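Local coordinates for protein K5 lyase (Enterobacteria phage k1-5, PDB 2X3H) that cleaves the K5 capsular polysaccharide, a heparin-related glycosaminoglycan, by elimination, probably as a trimeric phage tail spike, at residues A[278-283]-A[301-306]; A[329-334]-A[361-366]; A[384-389]-A[417-422]. All blocks are in the same frame, centred on the assembly; numbering follows the deposited sequence.

Interaction 1 (A[278-283]-A[301-306]); sequences NLIKGV and NLISDV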
ATOM      1  N   ASN A 278      12.025   5.907   8.016  1.00  4.38           N
ATOM      2  CA  ASN A 278      10.759   5.736   8.725  1.00  4.42           C
ATOM      3  C   ASN A 278       9.666   5.307   7.779  1.00  4.46           C
ATOM      4  O   ASN A 278       9.717   5.639   6.586  1.00  5.02           O
ATOM      5  CB  ASN A 278      10.350   7.052   9.383  1.00  4.90           C
ATOM      6  CG  ASN A 278      11.385   7.532  10.369  1.00  5.13           C
ATOM      7  OD1 ASN A 278      11.529   6.954  11.456  1.00  5.11           O
ATOM      8  ND2 ASN A 278      12.124   8.586   9.996  1.00  5.91           N
ATOM      9  N   LEU A 279       8.682   4.596   8.325  1.00  4.56           N
ATOM     10  CA  LEU A 279       7.505   4.182   7.567  1.00  4.71           C
ATOM     11  C   LEU A 279       6.313   4.985   8.074  1.00  5.42           C
ATOM     12  O   LEU A 279       6.039   5.001   9.266  1.00  5.76           O
ATOM     13  CB  LEU A 279       7.256   2.680   7.789  1.00  6.78           C
ATOM     14  CG  LEU A 279       5.947   2.096   7.256  1.00  9.14           C
ATOM     15  CD1 LEU A 279       5.827   2.263   5.740  1.00  9.10           C
ATOM     16  CD2 LEU A 279       5.858   0.620   7.633  1.00  9.35           C
ATOM     17  N   ILE A 280       5.622   5.663   7.168  1.00  4.29           N
ATOM     18  CA  ILE A 280       4.469   6.493   7.542  1.00  5.89           C
ATOM     19  C   ILE A 280       3.325   6.025   6.660  1.00  6.97           C
ATOM     20  O   ILE A 280       3.398   6.145   5.440  1.00  8.17           O
ATOM     21  CB  ILE A 280       4.759   7.990   7.324  1.00  6.27           C
ATOM     22  CG1 ILE A 280       5.902   8.436   8.248  1.00  7.85           C
ATOM     23  CG2 ILE A 280       3.482   8.834   7.548  1.00  7.32           C
ATOM     24  CD1 ILE A 280       6.599   9.711   7.769  1.00  9.58           C
ATOM     25  N   LYS A 281       2.294   5.449   7.266  1.00  7.86           N
ATOM     26  CA  LYS A 281       1.277   4.757   6.465  1.00  9.73           C
ATOM     27  C   LYS A 281      -0.157   4.969   6.964  1.00  9.15           C
ATOM     28  O   LYS A 281      -0.471   4.762   8.140  1.00  9.65           O
ATOM     29  CB  LYS A 281       1.607   3.268   6.369  1.00 12.00           C
ATOM     30  CG  LYS A 281       1.708   2.575   7.709  1.00 14.76           C
ATOM     31  CD  LYS A 281       1.901   1.060   7.578  1.00 16.36           C
ATOM     32  CE  LYS A 281       0.959   0.318   8.525  1.00 19.12           C
ATOM     33  NZ  LYS A 281       1.068  -1.183   8.416  1.00 20.69           N
ATOM     34  N   GLY A 282      -1.037   5.346   6.046  1.00  6.38           N
ATOM     35  CA  GLY A 282      -2.425   5.601   6.412  1.00  6.17           C
ATOM     36  C   GLY A 282      -2.596   6.977   7.038  1.00  6.08           C
ATOM     37  O   GLY A 282      -2.779   7.097   8.247  1.00  7.67           O
ATOM     38  N   VAL A 283      -2.523   8.014   6.210  1.00  5.26           N
ATOM     39  CA  VAL A 283      -2.701   9.385   6.663  1.00  4.81           C
ATOM     40  C   VAL A 283      -4.010   9.927   6.098  1.00  6.02           C
ATOM     41  O   VAL A 283      -4.226   9.897   4.887  1.00  6.66           O
ATOM     42  CB  VAL A 283      -1.521  10.279   6.203  1.00  4.29           C
ATOM     43  CG1 VAL A 283      -1.744  11.744   6.623  1.00  5.26           C
ATOM     44  CG2 VAL A 283      -0.176   9.716   6.737  1.00  5.06           C
ATOM     45  N   ASN A 301      12.612   7.339   3.509  1.00  4.95           N
ATOM     46  CA  ASN A 301      11.340   7.142   4.184  1.00  4.46           C
ATOM     47  C   ASN A 301      10.344   6.569   3.207  1.00  4.94           C
ATOM     48  O   ASN A 301      10.389   6.896   2.025  1.00  5.06           O
ATOM     49  CB  ASN A 301      10.799   8.462   4.735  1.00  4.81           C
ATOM     50  CG  ASN A 301      11.749   9.105   5.729  1.00  4.97           C
ATOM     51  OD1 ASN A 301      11.928   8.598   6.851  1.00  5.24           O
ATOM     52  ND2 ASN A 301      12.371  10.209   5.331  1.00  3.62           N
ATOM     53  N   LEU A 302       9.466   5.708   3.715  1.00  4.33           N
ATOM     54  CA  LEU A 302       8.407   5.104   2.905  1.00  5.89           C
ATOM     55  C   LEU A 302       7.085   5.633   3.426  1.00  5.80           C
ATOM     56  O   LEU A 302       6.693   5.337   4.556  1.00  5.31           O
ATOM     57  CB  LEU A 302       8.452   3.578   3.015  1.00  6.16           C
ATOM     58  CG  LEU A 302       7.412   2.763   2.234  1.00  8.91           C
ATOM     59  CD1 LEU A 302       7.245   3.216   0.811  1.00 11.23           C
ATOM     60  CD2 LEU A 302       7.766   1.268   2.291  1.00  8.04           C
ATOM     61  N   ILE A 303       6.434   6.451   2.605  1.00  5.63           N
ATOM     62  CA  ILE A 303       5.157   7.071   2.962  1.00  6.54           C
ATOM     63  C   ILE A 303       4.078   6.466   2.063  1.00  7.02           C
ATOM     64  O   ILE A 303       4.218   6.455   0.836  1.00  7.70           O
ATOM     65  CB  ILE A 303       5.237   8.579   2.762  1.00  6.37           C
ATOM     66  CG1 ILE A 303       6.280   9.167   3.725  1.00  7.17           C
ATOM     67  CG2 ILE A 303       3.853   9.213   2.908  1.00  7.93           C
ATOM     68  CD1 ILE A 303       6.792  10.508   3.319  1.00  8.48           C
ATOM     69  N   SER A 304       3.012   5.949   2.663  1.00  7.00           N
ATOM     70  CA  SER A 304       2.093   5.100   1.901  1.00  8.06           C
ATOM     71  C   SER A 304       0.637   5.309   2.295  1.00  8.00           C
ATOM     72  O   SER A 304       0.308   5.247   3.476  1.00  8.80           O
ATOM     73  CB  SER A 304       2.496   3.633   2.090  1.00  9.36           C
ATOM     74  OG  SER A 304       1.672   2.766   1.334  1.00 11.95           O
ATOM     75  N   ASP A 305      -0.223   5.541   1.297  1.00  7.09           N
ATOM     76  CA  ASP A 305      -1.695   5.652   1.487  1.00  7.74           C
ATOM     77  C   ASP A 305      -2.079   6.944   2.216  1.00  6.96           C
ATOM     78  O   ASP A 305      -2.289   6.960   3.428  1.00  7.77           O
ATOM     79  CB  ASP A 305      -2.284   4.401   2.159  1.00  9.67           C
ATOM     80  CG  ASP A 305      -2.187   3.165   1.273  1.00 11.68           C
ATOM     81  OD1 ASP A 305      -2.095   3.324   0.046  1.00 12.87           O
ATOM     82  OD2 ASP A 305      -2.197   2.037   1.810  1.00 15.44           O
ATOM     83  N   VAL A 306      -2.137   8.016   1.440  1.00  5.61           N
ATOM     84  CA  VAL A 306      -2.386   9.370   1.935  1.00  5.23           C
ATOM     85  C   VAL A 306      -3.631   9.916   1.253  1.00  5.63           C
ATOM     86  O   VAL A 306      -3.655  10.052   0.023  1.00  6.19           O
ATOM     87  CB  VAL A 306      -1.193  10.298   1.627  1.00  6.03           C
ATOM     88  CG1 VAL A 306      -1.479  11.733   2.100  1.00  7.05           C
ATOM     89  CG2 VAL A 306       0.109   9.727   2.245  1.00  6.32           C
TER
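N278 and N301 share one first torsion, chi1 -60°, with CG beside the backbone N and anti to the carbonyl carbon. This lays the two amides side by side, pointing the same way, with planes only 6° apart. OD1 of N301 then accepts two N-H groups of N278. The backbone N of N278 is 2.9 Å from N301 OD1. ND2 of N278 lies 3.2 Å from the same N301 OD1, somewhat out of the carbonyl plane. N278 OD1 in turn accepts the backbone N of N251 on the preceding rung, which continues the asparagine stack. Such a stack of like asparagines at a turn is a familiar feature of parallel beta-helices.

Past the asparagines, strands 279-283 and 302-306 run parallel with matched register. I280 uses both its polar backbone atoms. Its N is 2.8 Å from L302 O, and I280 O receives S304 N, also at 2.8 Å. G282 N bonds S304 O at 2.9 Å. G282 and D305 both have positive phi, so the two strands kink together. After the kink V283 N bonds to D305 O at 3.0 Å.

L279 CD1 packs on L302 CG at 3.9 Å on one face of the sheet. On the other face I280 CB meets I303 CG1 at 4.1 Å, and V283 lies beside V306.

The strands belong to two successive rungs, between strands 252-259 and 329-336. V293 of strand 293-294 packs on V283, I303 and V306. The face with L279 and S304 meets other subunits: S304 OG bonds D305 of the second subunit, and D305 bonds S304 of the third.

Interaction 2 (A[329-334]-A[361-366]); sequences VINNVL and NNYASV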
ATOM      1  N   VAL A 329       9.993   7.374  -0.866  1.00  4.14           N
ATOM      2  CA  VAL A 329       8.934   6.767  -1.658  1.00  4.63           C
ATOM      3  C   VAL A 329       7.621   7.292  -1.119  1.00  5.63           C
ATOM      4  O   VAL A 329       7.373   7.215   0.083  1.00  6.34           O
ATOM      5  CB  VAL A 329       8.946   5.227  -1.508  1.00  5.49           C
ATOM      6  CG1 VAL A 329       7.675   4.595  -2.134  1.00  6.55           C
ATOM      7  CG2 VAL A 329      10.228   4.644  -2.099  1.00  6.40           C
ATOM      8  N   ILE A 330       6.788   7.835  -1.999  1.00  5.43           N
ATOM      9  CA  ILE A 330       5.507   8.396  -1.591  1.00  6.93           C
ATOM     10  C   ILE A 330       4.452   7.678  -2.433  1.00  7.25           C
ATOM     11  O   ILE A 330       4.281   7.973  -3.610  1.00  8.05           O
ATOM     12  CB  ILE A 330       5.480   9.925  -1.842  1.00  7.94           C
ATOM     13  CG1 ILE A 330       6.600  10.620  -1.059  1.00  8.90           C
ATOM     14  CG2 ILE A 330       4.120  10.522  -1.494  1.00  8.76           C
ATOM     15  CD1 ILE A 330       7.132  11.852  -1.756  1.00  9.43           C
ATOM     16  N   ASN A 331       3.765   6.711  -1.832  1.00  7.32           N
ATOM     17  CA  ASN A 331       2.853   5.856  -2.590  1.00  7.40           C
ATOM     18  C   ASN A 331       1.384   6.176  -2.313  1.00  7.27           C
ATOM     19  O   ASN A 331       0.977   6.340  -1.165  1.00  7.64           O
ATOM     20  CB  ASN A 331       3.149   4.368  -2.319  1.00  9.81           C
ATOM     21  CG  ASN A 331       2.596   3.440  -3.422  1.00 12.36           C
ATOM     22  OD1 ASN A 331       1.760   2.585  -3.155  1.00 16.24           O
ATOM     23  ND2 ASN A 331       3.063   3.614  -4.654  1.00 14.23           N
ATOM     24  N   ASN A 332       0.608   6.294  -3.382  1.00  6.41           N
ATOM     25  CA  ASN A 332      -0.849   6.440  -3.308  1.00  6.94           C
ATOM     26  C   ASN A 332      -1.312   7.694  -2.574  1.00  6.86           C
ATOM     27  O   ASN A 332      -1.914   7.603  -1.502  1.00  6.93           O
ATOM     28  CB  ASN A 332      -1.486   5.203  -2.666  1.00  8.54           C
ATOM     29  CG  ASN A 332      -1.357   3.966  -3.523  1.00 10.82           C
ATOM     30  OD1 ASN A 332      -1.492   2.848  -3.022  1.00 14.19           O
ATOM     31  ND2 ASN A 332      -1.085   4.154  -4.802  1.00 10.22           N
ATOM     32  N   VAL A 333      -1.039   8.853  -3.165  1.00  4.61           N
ATOM     33  CA  VAL A 333      -1.586  10.124  -2.691  1.00  4.52           C
ATOM     34  C   VAL A 333      -2.871  10.411  -3.467  1.00  4.63           C
ATOM     35  O   VAL A 333      -2.831  10.689  -4.666  1.00  5.70           O
ATOM     36  CB  VAL A 333      -0.608  11.291  -2.898  1.00  5.21           C
ATOM     37  CG1 VAL A 333      -1.164  12.570  -2.286  1.00  6.94           C
ATOM     38  CG2 VAL A 333       0.756  10.953  -2.295  1.00  5.84           C
ATOM     39  N   LEU A 334      -4.004  10.337  -2.786  1.00  4.13           N
ATOM     40  CA  LEU A 334      -5.294  10.634  -3.401  1.00  5.49           C
ATOM     41  C   LEU A 334      -5.724  12.006  -2.896  1.00  5.00           C
ATOM     42  O   LEU A 334      -5.975  12.186  -1.703  1.00  4.61           O
ATOM     43  CB  LEU A 334      -6.307   9.549  -3.020  1.00  5.81           C
ATOM     44  CG  LEU A 334      -7.776   9.717  -3.444  1.00  9.16           C
ATOM     45  CD1 LEU A 334      -7.972  10.445  -4.752  1.00 11.88           C
ATOM     46  CD2 LEU A 334      -8.559   8.392  -3.378  1.00  8.23           C
ATOM     47  N   ASN A 361      15.910  11.807  -6.523  1.00  3.91           N
ATOM     48  CA  ASN A 361      15.786  10.364  -6.492  1.00  3.24           C
ATOM     49  C   ASN A 361      14.573   9.873  -5.713  1.00  3.87           C
ATOM     50  O   ASN A 361      14.588   8.762  -5.164  1.00  4.50           O
ATOM     51  CB  ASN A 361      17.090   9.722  -5.983  1.00  4.22           C
ATOM     52  CG  ASN A 361      18.238   9.859  -6.989  1.00  5.29           C
ATOM     53  OD1 ASN A 361      18.288   9.131  -7.994  1.00  4.73           O
ATOM     54  ND2 ASN A 361      19.160  10.798  -6.726  1.00  5.82           N
ATOM     55  N   ASN A 362      13.528  10.703  -5.672  1.00  3.50           N
ATOM     56  CA  ASN A 362      12.272  10.323  -5.011  1.00  4.01           C
ATOM     57  C   ASN A 362      11.280   9.715  -5.989  1.00  4.59           C
ATOM     58  O   ASN A 362      11.413   9.887  -7.199  1.00  5.05           O
ATOM     59  CB  ASN A 362      11.635  11.538  -4.341  1.00  4.21           C
ATOM     60  CG  ASN A 362      12.546  12.167  -3.303  1.00  3.76           C
ATOM     61  OD1 ASN A 362      12.732  11.607  -2.210  1.00  4.69           O
ATOM     62  ND2 ASN A 362      13.091  13.340  -3.614  1.00  3.59           N
ATOM     63  N   TYR A 363      10.302   8.999  -5.448  1.00  4.01           N
ATOM     64  CA  TYR A 363       9.219   8.411  -6.253  1.00  4.09           C
ATOM     65  C   TYR A 363       7.894   8.881  -5.667  1.00  4.59           C
ATOM     66  O   TYR A 363       7.749   8.899  -4.444  1.00  4.85           O
ATOM     67  CB  TYR A 363       9.267   6.874  -6.176  1.00  5.10           C
ATOM     68  CG  TYR A 363       8.057   6.198  -6.789  1.00  4.84           C
ATOM     69  CD1 TYR A 363       8.032   5.892  -8.142  1.00  6.18           C
ATOM     70  CD2 TYR A 363       6.954   5.861  -6.021  1.00  5.93           C
ATOM     71  CE1 TYR A 363       6.917   5.285  -8.731  1.00  6.57           C
ATOM     72  CE2 TYR A 363       5.841   5.224  -6.587  1.00  6.56           C
ATOM     73  CZ  TYR A 363       5.829   4.947  -7.942  1.00  6.28           C
ATOM     74  OH  TYR A 363       4.713   4.348  -8.492  1.00  8.60           O
ATOM     75  N   ALA A 364       6.914   9.219  -6.513  1.00  4.27           N
ATOM     76  CA  ALA A 364       5.555   9.485  -6.004  1.00  3.52           C
ATOM     77  C   ALA A 364       4.531   8.883  -6.941  1.00  4.91           C
ATOM     78  O   ALA A 364       4.646   9.043  -8.157  1.00  5.59           O
ATOM     79  CB  ALA A 364       5.317  10.997  -5.876  1.00  4.99           C
ATOM     80  N   SER A 365       3.527   8.213  -6.391  1.00  3.67           N
ATOM     81  CA  SER A 365       2.380   7.779  -7.206  1.00  4.00           C
ATOM     82  C   SER A 365       1.149   8.528  -6.725  1.00  4.77           C
ATOM     83  O   SER A 365       0.832   8.517  -5.533  1.00  4.96           O
ATOM     84  CB  SER A 365       2.187   6.260  -7.155  1.00  5.38           C
ATOM     85  OG  SER A 365       2.015   5.791  -5.828  1.00  5.41           O
ATOM     86  N   VAL A 366       0.464   9.183  -7.660  1.00  3.72           N
ATOM     87  CA  VAL A 366      -0.513  10.203  -7.297  1.00  3.27           C
ATOM     88  C   VAL A 366      -1.804  10.150  -8.111  1.00  4.05           C
ATOM     89  O   VAL A 366      -1.802   9.705  -9.265  1.00  4.34           O
ATOM     90  CB  VAL A 366       0.101  11.612  -7.417  1.00  3.77           C
ATOM     91  CG1 VAL A 366       1.349  11.721  -6.512  1.00  4.18           C
ATOM     92  CG2 VAL A 366       0.443  11.925  -8.857  1.00  3.43           C
TER
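V329 and I330 pair with Y363 and A364 on adjacent rungs of the parallel beta-helix, and a beta bulge follows at N331-N332.

The backbone bonds come first. I330 N donates to Y363 O at 2.8 Å, and I330 O accepts S365 N at 2.9 Å. The register then slips by one residue, so V333 pairs with V366. V333 N reaches S365 O at 3.0 Å in a nearly straight bond that lies in the carbonyl plane. N332, with positive phi, is the extra residue. A weaker kind of contact supports the pairing: the CA of A364 is 3.1 Å from I330 O.

Apolar contacts lie on both faces. V329 CG1 touches Y363 CD2 at 4.2 Å, and the two side chains cross obliquely. On the opposite face I330 CB meets A364 CB, and V333 CB meets V366 CG1 at 4.1 Å. V321, I352 and F355 of the chain pack on that face.

Y363 OH bonds E388 on the next rung, and the tyrosine ring makes an edge-to-face contact with F367 of the second subunit.

The side-chain bond sits at the bulge. S365 OG stands between its backbone N and carbonyl carbon, chi1 57°. From there it accepts the N-H of N332, with N332 N 2.9 Å from S365 OG.

Interaction 3 (A[384-389]-A[417-422]); sequences RNFVEV and SNVVHA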
ATOM      1  N   ARG A 384      16.086  13.575 -10.840  1.00  3.90           N
ATOM      2  CA  ARG A 384      15.854  12.123 -10.747  1.00  3.80           C
ATOM      3  C   ARG A 384      14.603  11.756  -9.938  1.00  4.25           C
ATOM      4  O   ARG A 384      14.537  10.684  -9.342  1.00  3.63           O
ATOM      5  CB  ARG A 384      17.104  11.397 -10.212  1.00  4.72           C
ATOM      6  CG  ARG A 384      18.308  11.480 -11.146  1.00  6.58           C
ATOM      7  CD  ARG A 384      19.380  10.486 -10.694  1.00  8.15           C
ATOM      8  NE  ARG A 384      19.007   9.179 -11.209  1.00 12.36           N
ATOM      9  CZ  ARG A 384      19.511   8.013 -10.881  1.00 14.90           C
ATOM     10  NH1 ARG A 384      20.425   7.905  -9.915  1.00 17.56           N
ATOM     11  NH2 ARG A 384      19.062   6.930 -11.507  1.00 12.06           N
ATOM     12  N   ASN A 385      13.607  12.644  -9.924  1.00  3.17           N
ATOM     13  CA  ASN A 385      12.310  12.316  -9.300  1.00  3.32           C
ATOM     14  C   ASN A 385      11.336  11.747 -10.332  1.00  4.33           C
ATOM     15  O   ASN A 385      11.185  12.316 -11.410  1.00  4.09           O
ATOM     16  CB  ASN A 385      11.710  13.556  -8.634  1.00  3.80           C
ATOM     17  CG  ASN A 385      12.677  14.213  -7.670  1.00  3.74           C
ATOM     18  OD1 ASN A 385      13.207  15.312  -7.938  1.00  5.72           O
ATOM     19  ND2 ASN A 385      12.928  13.546  -6.542  1.00  2.47           N
ATOM     20  N   PHE A 386      10.705  10.617 -10.002  1.00  3.50           N
ATOM     21  CA  PHE A 386       9.796   9.920 -10.912  1.00  4.24           C
ATOM     22  C   PHE A 386       8.394   9.966 -10.335  1.00  4.50           C
ATOM     23  O   PHE A 386       8.170   9.512  -9.201  1.00  3.94           O
ATOM     24  CB  PHE A 386      10.260   8.467 -11.098  1.00  4.79           C
ATOM     25  CG  PHE A 386       9.331   7.609 -11.906  1.00  5.61           C
ATOM     26  CD1 PHE A 386       8.701   8.100 -13.046  1.00  7.38           C
ATOM     27  CD2 PHE A 386       9.125   6.284 -11.538  1.00  7.09           C
ATOM     28  CE1 PHE A 386       7.848   7.277 -13.789  1.00  7.16           C
ATOM     29  CE2 PHE A 386       8.286   5.463 -12.287  1.00  7.89           C
ATOM     30  CZ  PHE A 386       7.645   5.974 -13.410  1.00  7.22           C
ATOM     31  N   VAL A 387       7.468  10.554 -11.096  1.00  3.66           N
ATOM     32  CA  VAL A 387       6.076  10.668 -10.658  1.00  4.88           C
ATOM     33  C   VAL A 387       5.208   9.824 -11.583  1.00  5.61           C
ATOM     34  O   VAL A 387       5.249  10.005 -12.805  1.00  5.78           O
ATOM     35  CB  VAL A 387       5.563  12.133 -10.666  1.00  5.29           C
ATOM     36  CG1 VAL A 387       4.060  12.176 -10.411  1.00  6.93           C
ATOM     37  CG2 VAL A 387       6.302  12.964  -9.623  1.00  5.83           C
ATOM     38  N   GLU A 388       4.438   8.906 -11.001  1.00  4.85           N
ATOM     39  CA  GLU A 388       3.410   8.191 -11.747  1.00  6.06           C
ATOM     40  C   GLU A 388       2.050   8.747 -11.392  1.00  4.95           C
ATOM     41  O   GLU A 388       1.589   8.595 -10.265  1.00  4.69           O
ATOM     42  CB  GLU A 388       3.443   6.692 -11.439  1.00  8.38           C
ATOM     43  CG  GLU A 388       4.673   6.007 -11.962  1.00 12.54           C
ATOM     44  CD  GLU A 388       4.450   4.520 -12.081  1.00 15.30           C
ATOM     45  OE1 GLU A 388       4.514   3.823 -11.046  1.00 15.37           O
ATOM     46  OE2 GLU A 388       4.179   4.062 -13.216  1.00 17.95           O
ATOM     47  N   VAL A 389       1.432   9.416 -12.365  1.00  4.22           N
ATOM     48  CA  VAL A 389       0.068   9.903 -12.241  1.00  5.34           C
ATOM     49  C   VAL A 389      -0.829   8.716 -12.577  1.00  5.26           C
ATOM     50  O   VAL A 389      -1.069   8.427 -13.751  1.00  6.13           O
ATOM     51  CB  VAL A 389      -0.167  11.102 -13.184  1.00  4.73           C
ATOM     52  CG1 VAL A 389      -1.613  11.597 -13.107  1.00  4.74           C
ATOM     53  CG2 VAL A 389       0.807  12.235 -12.852  1.00  6.20           C
ATOM     54  N   SER A 417      17.461  13.882 -15.136  1.00  5.16           N
ATOM     55  CA  SER A 417      16.075  14.181 -15.499  1.00  4.34           C
ATOM     56  C   SER A 417      15.047  13.813 -14.421  1.00  4.26           C
ATOM     57  O   SER A 417      15.139  12.759 -13.797  1.00  4.80           O
ATOM     58  CB  SER A 417      15.707  13.449 -16.792  1.00  5.92           C
ATOM     59  OG  SER A 417      14.515  13.983 -17.345  1.00  5.11           O
ATOM     60  N   ASN A 418      14.041  14.673 -14.253  1.00  3.10           N
ATOM     61  CA  ASN A 418      12.802  14.247 -13.600  1.00  2.90           C
ATOM     62  C   ASN A 418      11.941  13.558 -14.667  1.00  3.80           C
ATOM     63  O   ASN A 418      12.193  13.725 -15.862  1.00  4.11           O
ATOM     64  CB  ASN A 418      12.073  15.447 -12.964  1.00  3.67           C
ATOM     65  CG  ASN A 418      12.831  16.039 -11.784  1.00  4.86           C
ATOM     66  OD1 ASN A 418      13.363  15.301 -10.951  1.00  5.28           O
ATOM     67  ND2 ASN A 418      12.880  17.376 -11.703  1.00  5.24           N
ATOM     68  N   VAL A 419      10.933  12.792 -14.254  1.00  2.96           N
ATOM     69  CA  VAL A 419      10.136  12.003 -15.195  1.00  3.02           C
ATOM     70  C   VAL A 419       8.694  11.974 -14.700  1.00  3.64           C
ATOM     71  O   VAL A 419       8.447  11.843 -13.497  1.00  3.63           O
ATOM     72  CB  VAL A 419      10.662  10.554 -15.297  1.00  3.55           C
ATOM     73  CG1 VAL A 419       9.710   9.677 -16.143  1.00  4.91           C
ATOM     74  CG2 VAL A 419      12.095  10.536 -15.848  1.00  3.89           C
ATOM     75  N   VAL A 420       7.749  12.105 -15.630  1.00  3.09           N
ATOM     76  CA  VAL A 420       6.322  11.943 -15.306  1.00  3.96           C
ATOM     77  C   VAL A 420       5.661  10.961 -16.276  1.00  4.55           C
ATOM     78  O   VAL A 420       5.787  11.131 -17.489  1.00  4.99           O
ATOM     79  CB  VAL A 420       5.575  13.289 -15.384  1.00  4.35           C
ATOM     80  CG1 VAL A 420       4.089  13.113 -15.037  1.00  5.27           C
ATOM     81  CG2 VAL A 420       6.239  14.310 -14.456  1.00  5.34           C
ATOM     82  N   HIS A 421       4.986   9.943 -15.736  1.00  4.61           N
ATOM     83  CA  HIS A 421       4.144   9.034 -16.550  1.00  5.25           C
ATOM     84  C   HIS A 421       2.678   9.187 -16.182  1.00  6.46           C
ATOM     85  O   HIS A 421       2.355   9.398 -15.017  1.00  6.18           O
ATOM     86  CB  HIS A 421       4.515   7.576 -16.275  1.00  6.30           C
ATOM     87  CG  HIS A 421       5.849   7.165 -16.808  1.00  7.06           C
ATOM     88  ND1 HIS A 421       6.238   5.843 -16.854  1.00  9.14           N
ATOM     89  CD2 HIS A 421       6.873   7.880 -17.331  1.00  8.08           C
ATOM     90  CE1 HIS A 421       7.455   5.766 -17.366  1.00  9.45           C
ATOM     91  NE2 HIS A 421       7.859   6.984 -17.670  1.00  8.64           N
ATOM     92  N   ALA A 422       1.799   9.037 -17.174  1.00  5.24           N
ATOM     93  CA  ALA A 422       0.341   8.949 -16.944  1.00  5.79           C
ATOM     94  C   ALA A 422      -0.191   7.794 -17.794  1.00  5.86           C
ATOM     95  O   ALA A 422      -0.669   8.010 -18.921  1.00  5.78           O
ATOM     96  CB  ALA A 422      -0.338  10.237 -17.331  1.00  5.80           C
TER
HETATM   97  O   HOH W   1       4.787   3.739 -16.146  1.00 17.18           O
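The F386 ring reaches across to V419 and H421 at the apolar centre of this parallel pair of beta-helix strands. F386 CD1 touches V419 CG1 at 3.6 Å. The next ring atom, F386 CE1, sits 3.6 Å from H421 CG, over the centre of one imidazole face. The stack is T-shaped, with the edge of F386 toward the face of H421 and ring planes at 77°. CG of F386 is anti to its backbone N, chi1 174°, and CG of H421 lies beside its own, chi1 -70°; these settings bring the rings together across the strands. V420, on the other face with V387, meets V389 CG2 through CG1 at 4.0 Å.

Around this centre the backbones bond in regular parallel fashion. V387 N donates to V419 O, V387 O accepts H421 N, and V389 N reaches H421 O at 2.8 Å.

The polar groups lie at the ends. N418 OD1 accepts N385 N at 2.9 Å in its carbonyl plane. ND2 of N418 bonds T410 and S382. Toward the other end a water joins the strands: it donates to E388 OE2, whose carboxylate also bonds Y363, at 3.0 Å and is 2.7 Å from H421 ND1, in the imidazole plane.

H421 also packs edge-to-face with Y428. The aromatic contacts probably help to hold the imidazole, while its ND1 is linked to the carboxylate through water and not directly.

Overall arrangement
The three contacts follow one another along the chain and along the beta-helix. Interactions 1 and 2 have centres 10 Å apart and are joined by backbone bonds between I303 and the 329-334 strand: I303 N to V329 O and I303 O to N331 N. The centres of interactions 2 and 3 are also 10 Å apart. Their link includes A364 O to E388 N and a side-chain bond of 2.6 Å from Y363 OH to E388 OE1. Interactions 1 and 3 do not touch; their nearest atoms are about 11 Å apart. All three meet the second subunit, so the stacked strands also help build the trimer.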